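PDB 6BJ5: serine proteinase inhibitor 1 from Myxoma virus, which inhibits serine proteases as a member of the poxvirus serpins and is important in the virulence of the virus. Local coordinates for residues B[10-13]-B[14-18]. Numbering follows the deposited sequence.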
loop_
_atom_site.group_PDB
_atom_site.type_symbol
_atom_site.label_atom_id
_atom_site.label_comp_id
_atom_site.label_asym_id
_atom_site.label_seq_id
_atom_site.Cartn_x
_atom_site.Cartn_y
_atom_site.Cartn_z
ATOM N N ILE B 10 13.137 19.802 10.282
ATOM C CA ILE B 10 12.685 18.415 10.217
ATOM C C ILE B 10 13.824 17.591 9.622
ATOM O O ILE B 10 14.192 17.768 8.453
ATOM C CB ILE B 10 11.398 18.280 9.379
ATOM C CG1 ILE B 10 10.254 19.059 10.011
ATOM C CG2 ILE B 10 10.995 16.823 9.198
ATOM C CD1 ILE B 10 9.964 20.341 9.300
ATOM N N VAL B 11 14.394 16.690 10.414
ATOM C CA VAL B 11 15.539 15.896 9.984
ATOM C C VAL B 11 15.186 14.434 10.150
ATOM O O VAL B 11 15.158 13.919 11.276
ATOM C CB VAL B 11 16.816 16.216 10.766
ATOM C CG1 VAL B 11 17.982 15.363 10.224
ATOM C CG2 VAL B 11 17.134 17.711 10.707
ATOM N N ALA B 12 14.997 13.754 9.023
ATOM C CA ALA B 12 14.654 12.338 8.998
ATOM C C ALA B 12 15.938 11.519 8.901
ATOM O O ALA B 12 16.201 10.821 7.923
ATOM C CB ALA B 12 13.717 12.048 7.831
ATOM N N ASN B 13 16.763 11.637 9.947
ATOM C CA ASN B 13 18.008 10.886 10.026
ATOM C C ASN B 13 17.935 9.779 11.064
ATOM O O ASN B 13 18.970 9.327 11.568
ATOM C CB ASN B 13 19.186 11.808 10.341
ATOM C CG ASN B 13 19.104 12.395 11.720
ATOM O OD1 ASN B 13 18.055 12.364 12.356
ATOM N ND2 ASN B 13 20.232 12.869 12.226
ATOM N N LYS B 14 16.733 9.332 11.376
ATOM C CA LYS B 14 16.451 8.199 12.238
ATOM C C LYS B 14 15.211 7.515 11.667
ATOM O O LYS B 14 14.539 8.107 10.810
ATOM C CB LYS B 14 16.257 8.660 13.690
ATOM C CG LYS B 14 15.392 9.909 13.882
ATOM C CD LYS B 14 15.172 10.196 15.375
ATOM C CE LYS B 14 14.392 11.492 15.634
ATOM N NZ LYS B 14 15.129 12.697 15.146
ATOM N N PRO B 15 14.877 6.293 12.088
ATOM C CA PRO B 15 13.698 5.617 11.524
ATOM C C PRO B 15 12.457 6.490 11.547
ATOM O O PRO B 15 12.157 7.163 12.538
ATOM C CB PRO B 15 13.535 4.382 12.417
ATOM C CG PRO B 15 14.898 4.063 12.840
ATOM C CD PRO B 15 15.612 5.405 13.005
ATOM N N PHE B 16 11.745 6.500 10.426
ATOM C CA PHE B 16 10.594 7.374 10.273
ATOM C C PHE B 16 9.508 6.660 9.480
ATOM O O PHE B 16 9.677 5.527 9.024
ATOM C CB PHE B 16 10.993 8.695 9.620
ATOM C CG PHE B 16 11.496 8.556 8.211
ATOM C CD1 PHE B 16 10.620 8.610 7.140
ATOM C CD2 PHE B 16 12.855 8.411 7.957
ATOM C CE1 PHE B 16 11.087 8.519 5.841
ATOM C CE2 PHE B 16 13.321 8.307 6.660
ATOM C CZ PHE B 16 12.435 8.363 5.594
ATOM N N MET B 17 8.359 7.318 9.378
ATOM C CA MET B 17 7.193 6.782 8.695
ATOM C C MET B 17 6.721 7.778 7.645
ATOM O O MET B 17 6.768 8.993 7.867
ATOM C CB MET B 17 6.057 6.479 9.698
ATOM C CG MET B 17 4.760 6.051 9.031
ATOM S SD MET B 17 3.425 5.663 10.172
ATOM C CE MET B 17 3.888 4.033 10.713
ATOM N N PHE B 18 6.265 7.272 6.498
ATOM C CA PHE B 18 5.618 8.145 5.536
ATOM C C PHE B 18 4.282 7.540 5.120
ATOM O O PHE B 18 4.090 6.321 5.137
ATOM C CB PHE B 18 6.505 8.430 4.313
ATOM C CG PHE B 18 6.766 7.223 3.482
ATOM C CD1 PHE B 18 5.901 6.874 2.467
ATOM C CD2 PHE B 18 7.853 6.419 3.743
ATOM C CE1 PHE B 18 6.112 5.756 1.738
ATOM C CE2 PHE B 18 8.061 5.303 3.008
ATOM C CZ PHE B 18 7.188 4.962 2.005
#
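Ala12, just past strand 8-11, and Phe16, the first residue of strand 16-22, meet across the bend that joins the two strands, an example of how a short connection can carry its own hydrophobic packing. The bend starts with an inverse gamma turn centred on Ala12, in which the N of Asn13 reaches back to the O of Val11 in a weak hydrogen bond of 3.1 Å. Asn13, with psi near 24°, carries the turn on; Lys14 is extended and Pro15 polyproline-II-like.

The CB of Phe16 points back toward the preceding segment, and its ring presents one face to the methyl group of Ala12. This is a CH-pi contact: the Ala12 CB lies 4.1 Å from the centroid of the Phe16 ring, 25° off the ring normal. The methyl is displaced toward the rim, with the Phe16 CD2 its closest ring atom, 3.7 Å from the Ala12 CB. The Lys14 carbonyl oxygen lies in the plane of the same ring, at its edge.

Lys14 runs obliquely past the Asn13 amide, the Asn13 OD1 3.9 Å from the Lys14 CG. Extended through chi2 and chi3, it bends at chi4 (-63°), and the Lys14 NZ ends 4.1 Å from both the Val11 O and the Asn13 OD1, bonded to neither.

Phe16 also packs on Ile34 and on Val215 of the other inhibitor chain, with which Ile10, Val11 and Met17 form parallel beta ladders. In this C-terminal piece, downstream of the reactive bond assigned by similarity, the bend makes the serpin passage from s1C of sheet C into s4B and s5B of sheet B.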